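The same site in two structures of DUF1881 domain-containing protein from Neurospora crassa, which is an abundant perithecial protein whose N-terminal beta gamma-crystallin domain can bind calcium: PDB 5Z6E (chain A, 1.86 Å), residues Ser43-Ala48 and Thr68-Asp73, and PDB 5Z6D (chain B, 1.60 Å), residues Ser43-Ala48 and Thr68-Asp73. One frame, after least-squares fit of the local backbone (RMSD 0.24 Å); residues are numbered along the deposited sequences.

Structure 1 (5Z6E); sequences SVAVGA and TTSQAD. With K (potassium ion), chain C.
Val44 pairs with Gln71 in a single antiparallel bridge, where the loop that follows strand 64-67 runs along edge strand 43-46 of the three-stranded sheet in this isolated N-terminal beta gamma-crystallin domain. Both backbone bonds of the pair form, Val44 N to Gln71 O at 3.0 Å and Gln71 N to Val44 O at 2.8 Å. Ser70 then takes over from the backbone: chi1 of -63° sets its OG beside its own backbone N, from where it accepts from Val46 N at 2.9 Å and 166°. The tight part centres on Val46, whose methyls press on the loop backbone, CG1 on Thr68 O at 3.7 Å and CG2 on Thr69 O at 3.5 Å. The Gln71 stem packs too, CB on Val44 CG1 at 3.9 Å. Only its amide end lies on the open side with exposed Thr69, NE2 donating to Thr69 O from above the carbonyl plane. Past Val46 a potassium ion joins the segments, bound by Gly47 O, Ala48 O and Thr68 O (2.7 Å), a water, and Ala50 and Asp88.

Structure 2 (5Z6D); sequences SVAVGA and TTSQAD. It carries 1 engineered substitution outside these segments.
Val44 and Gln71 form an antiparallel hydrogen-bonded pair, with Val44 N to Gln71 O at 3.0 Å and Gln71 N to Val44 O at 2.8 Å. One residue earlier in the loop, Ser70 offers its hydroxyl in place of a backbone acceptor: with chi1 at -64°, OG stands beside its own backbone N and from there takes a bond from Val46 N at 2.9 Å and 163°. Packing is tight around Val46, where CG1 meets Thr68 O at 3.8 Å and CG2 meets Thr69 O at 3.7 Å, each methyl resting on loop backbone. The stem of Gln71 joins this packing, CB against Val44 CG1 at 4.1 Å. Its amide end alone turns to the open side, where Thr69 is exposed, and NE2 approaches Thr69 O from above the carbonyl plane. Past Val46 the segments diverge. Nearer the bridge, a water accepts from Ser70 N at 2.9 Å and donates to Val46 O at 3.0 Å, linking the two backbones where they begin to part.

How the two compare
Bonds to a potassium ion are the main difference: modelled in structure 1 alone, it ties Gly47(A) O and Ala48(A) O to Thr68(A) O, which binds it at 2.7 Å, and it also touches Val46(A). In structure 2 no ion is modelled there, and this electrostatic link between Gly47(B), Ala48(B) and Thr68(B) is absent. The backbone shows no answer beyond the error: the CA atoms that can be compared coincide. The bridge is kept, Val44(A) N to Gln71(A) O and Val44(B) N to Gln71(B) O both at 3.0 Å, as are its return bond and the bonds Gln71(A) NE2 to Thr69(A) O and Gln71(B) NE2 to Thr69(B) O. Ser70(A) OG and Ser70(B) OG accept in both structures from Val46(A) N and Val46(B) N. In the packing, Ser43(A), Val44(A), Val46(A) and Ser70(A) keep their places in chain B, and the Val46 methyls rest on Thr68(A) and Thr69(A), and on Thr68(B) and Thr69(B). Without the ion, the segment ends beyond Val46(B) may be less firmly joined. In structure 2 a water is modelled between Val46(B) O and Ser70(B) N.

Structure 1 (5Z6E)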
loop_
_atom_site.group_PDB
_atom_site.type_symbol
_atom_site.label_atom_id
_atom_site.label_comp_id
_atom_site.label_asym_id
_atom_site.label_seq_id
_atom_site.Cartn_x
_atom_site.Cartn_y
_atom_site.Cartn_z
ATOM N N SER A 43 -0.695 0.489 7.555
ATOM C CA SER A 43 0.748 0.403 7.330
ATOM C C SER A 43 1.012 -0.581 6.207
ATOM O O SER A 43 0.135 -1.378 5.856
ATOM C CB SER A 43 1.495 -0.000 8.614
ATOM O OG SER A 43 1.099 -1.283 9.089
ATOM N N VAL A 44 2.211 -0.529 5.639
ATOM C CA VAL A 44 2.513 -1.360 4.482
ATOM C C VAL A 44 3.999 -1.693 4.445
ATOM O O VAL A 44 4.850 -0.816 4.575
ATOM C CB VAL A 44 2.067 -0.675 3.154
ATOM C CG1 VAL A 44 2.690 0.741 2.987
ATOM C CG2 VAL A 44 2.349 -1.576 1.933
ATOM N N ALA A 45 4.304 -2.979 4.328
ATOM C CA ALA A 45 5.681 -3.420 4.137
ATOM C C ALA A 45 5.932 -3.470 2.650
ATOM O O ALA A 45 5.132 -4.041 1.917
ATOM C CB ALA A 45 5.916 -4.790 4.768
ATOM N N VAL A 46 7.030 -2.880 2.199
ATOM C CA VAL A 46 7.260 -2.730 0.766
ATOM C C VAL A 46 8.522 -3.467 0.358
ATOM O O VAL A 46 9.601 -3.198 0.884
ATOM C CB VAL A 46 7.353 -1.228 0.367
ATOM C CG1 VAL A 46 7.679 -1.073 -1.113
ATOM C CG2 VAL A 46 6.049 -0.501 0.709
ATOM N N GLY A 47 8.375 -4.409 -0.574
ATOM C CA GLY A 47 9.492 -5.221 -1.024
ATOM C C GLY A 47 10.505 -4.418 -1.812
ATOM O O GLY A 47 10.177 -3.373 -2.382
ATOM N N ALA A 48 11.727 -4.940 -1.881
ATOM C CA ALA A 48 12.860 -4.241 -2.492
ATOM C C ALA A 48 12.632 -3.704 -3.920
ATOM O O ALA A 48 13.119 -2.617 -4.251
ATOM C CB ALA A 48 14.101 -5.173 -2.473
ATOM N N THR A 68 8.038 3.793 -1.734
ATOM C CA THR A 68 9.079 2.891 -2.217
ATOM C C THR A 68 9.710 2.135 -1.050
ATOM O O THR A 68 10.570 1.277 -1.250
ATOM C CB THR A 68 10.189 3.647 -2.971
ATOM O OG1 THR A 68 10.796 4.592 -2.081
ATOM C CG2 THR A 68 9.619 4.383 -4.181
ATOM N N THR A 69 9.309 2.489 0.169
ATOM C CA THR A 69 9.837 1.872 1.381
ATOM C C THR A 69 8.687 1.627 2.343
ATOM O O THR A 69 7.631 2.246 2.216
ATOM C CB THR A 69 10.891 2.752 2.098
ATOM O OG1 THR A 69 10.271 3.966 2.537
ATOM C CG2 THR A 69 12.088 3.070 1.190
ATOM N N SER A 70 8.907 0.744 3.310
ATOM C CA SER A 70 7.865 0.368 4.262
ATOM C C SER A 70 7.383 1.555 5.088
ATOM O O SER A 70 8.175 2.391 5.521
ATOM C CB SER A 70 8.371 -0.744 5.174
ATOM O OG SER A 70 8.650 -1.899 4.399
ATOM N N GLN A 71 6.070 1.628 5.295
ATOM C CA GLN A 71 5.458 2.757 5.989
ATOM C C GLN A 71 4.728 2.276 7.239
ATOM O O GLN A 71 3.764 1.541 7.132
ATOM C CB GLN A 71 4.478 3.485 5.065
ATOM C CG GLN A 71 5.082 3.956 3.753
ATOM C CD GLN A 71 6.043 5.103 3.939
ATOM O OE1 GLN A 71 5.790 6.011 4.723
ATOM N NE2 GLN A 71 7.154 5.073 3.216
ATOM N N ALA A 72 5.171 2.709 8.417
ATOM C CA ALA A 72 4.551 2.283 9.675
ATOM C C ALA A 72 3.199 2.958 9.943
ATOM O O ALA A 72 2.434 2.480 10.775
ATOM C CB ALA A 72 5.500 2.548 10.846
ATOM N N ASP A 73 2.914 4.065 9.251
ATOM C CA ASP A 73 1.668 4.807 9.469
ATOM C C ASP A 73 1.257 5.582 8.222
ATOM O O ASP A 73 1.900 6.576 7.865
ATOM C CB ASP A 73 1.828 5.768 10.654
ATOM C CG ASP A 73 0.533 6.517 11.002
ATOM O OD1 ASP A 73 -0.510 6.297 10.364
ATOM O OD2 ASP A 73 0.561 7.323 11.946
HETATM K K K C . 10.961 -0.714 -3.044
HETATM O O HOH W 1 12.607 -0.364 -1.334
#

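Structure 2 (5Z6D)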
loop_
_atom_site.group_PDB
_atom_site.type_symbol
_atom_site.label_atom_id
_atom_site.label_comp_id
_atom_site.label_asym_id
_atom_site.label_seq_id
_atom_site.Cartn_x
_atom_site.Cartn_y
_atom_site.Cartn_z
ATOM N N SER B 43 -0.820 0.263 7.713
ATOM C CA SER B 43 0.620 0.312 7.416
ATOM C C SER B 43 0.939 -0.554 6.214
ATOM O O SER B 43 0.095 -1.324 5.766
ATOM C CB SER B 43 1.468 -0.108 8.635
ATOM O OG SER B 43 1.101 -1.391 9.123
ATOM N N VAL B 44 2.137 -0.409 5.661
ATOM C CA VAL B 44 2.477 -1.196 4.469
ATOM C C VAL B 44 3.975 -1.509 4.409
ATOM O O VAL B 44 4.824 -0.618 4.511
ATOM C CB VAL B 44 2.029 -0.480 3.168
ATOM C CG1 VAL B 44 2.679 0.904 3.022
ATOM C CG2 VAL B 44 2.308 -1.362 1.935
ATOM N N ALA B 45 4.281 -2.799 4.277
ATOM C CA ALA B 45 5.644 -3.248 4.036
ATOM C C ALA B 45 5.869 -3.367 2.548
ATOM O O ALA B 45 5.059 -3.971 1.837
ATOM C CB ALA B 45 5.904 -4.579 4.724
ATOM N N VAL B 46 6.966 -2.798 2.073
ATOM C CA VAL B 46 7.229 -2.769 0.643
ATOM C C VAL B 46 8.471 -3.562 0.311
ATOM O O VAL B 46 9.541 -3.310 0.853
ATOM C CB VAL B 46 7.394 -1.334 0.139
ATOM C CG1 VAL B 46 7.757 -1.321 -1.348
ATOM C CG2 VAL B 46 6.116 -0.558 0.395
ATOM N N GLY B 47 8.310 -4.538 -0.572
ATOM C CA GLY B 47 9.425 -5.343 -1.021
ATOM C C GLY B 47 10.487 -4.494 -1.674
ATOM O O GLY B 47 10.219 -3.396 -2.181
ATOM N N ALA B 48 11.708 -5.013 -1.685
ATOM C CA ALA B 48 12.871 -4.265 -2.165
ATOM C C ALA B 48 12.818 -3.879 -3.651
ATOM O O ALA B 48 13.487 -2.939 -4.078
ATOM C CB ALA B 48 14.132 -5.077 -1.888
ATOM N N THR B 68 7.617 3.921 -1.474
ATOM C CA THR B 68 8.771 3.273 -2.084
ATOM C C THR B 68 9.499 2.413 -1.061
ATOM O O THR B 68 10.304 1.555 -1.412
ATOM C CB THR B 68 9.754 4.303 -2.693
ATOM O OG1 THR B 68 10.291 5.152 -1.664
ATOM C CG2 THR B 68 9.061 5.158 -3.729
ATOM N N THR B 69 9.224 2.665 0.215
ATOM C CA THR B 69 9.778 1.858 1.295
ATOM C C THR B 69 8.688 1.617 2.329
ATOM O O THR B 69 7.644 2.279 2.312
ATOM C CB THR B 69 11.006 2.521 1.989
ATOM O OG1 THR B 69 10.604 3.715 2.678
ATOM C CG2 THR B 69 12.091 2.874 0.978
ATOM N N SER B 70 8.921 0.664 3.212
ATOM C CA SER B 70 7.925 0.298 4.212
ATOM C C SER B 70 7.519 1.501 5.065
ATOM O O SER B 70 8.373 2.213 5.567
ATOM C CB SER B 70 8.463 -0.818 5.095
ATOM O OG SER B 70 8.679 -1.978 4.302
ATOM N N GLN B 71 6.215 1.725 5.198
ATOM C CA GLN B 71 5.690 2.844 5.992
ATOM C C GLN B 71 4.918 2.335 7.198
ATOM O O GLN B 71 3.953 1.598 7.049
ATOM C CB GLN B 71 4.782 3.730 5.130
ATOM C CG GLN B 71 5.487 4.344 3.945
ATOM C CD GLN B 71 6.545 5.342 4.365
ATOM O OE1 GLN B 71 6.250 6.330 5.040
ATOM N NE2 GLN B 71 7.795 5.074 3.997
ATOM N N ALA B 72 5.321 2.746 8.397
ATOM C CA ALA B 72 4.681 2.205 9.593
ATOM C C ALA B 72 3.333 2.870 9.902
ATOM O O ALA B 72 2.584 2.388 10.756
ATOM C CB ALA B 72 5.625 2.327 10.795
ATOM N N ASP B 73 3.016 3.951 9.190
ATOM C CA ASP B 73 1.750 4.655 9.381
ATOM C C ASP B 73 1.259 5.310 8.094
ATOM O O ASP B 73 1.813 6.321 7.665
ATOM C CB ASP B 73 1.920 5.716 10.483
ATOM C CG ASP B 73 0.592 6.269 10.994
ATOM O OD1 ASP B 73 -0.456 6.022 10.349
ATOM O OD2 ASP B 73 0.593 6.950 12.044
HETATM O O HOH W 2 10.974 -1.164 2.341
#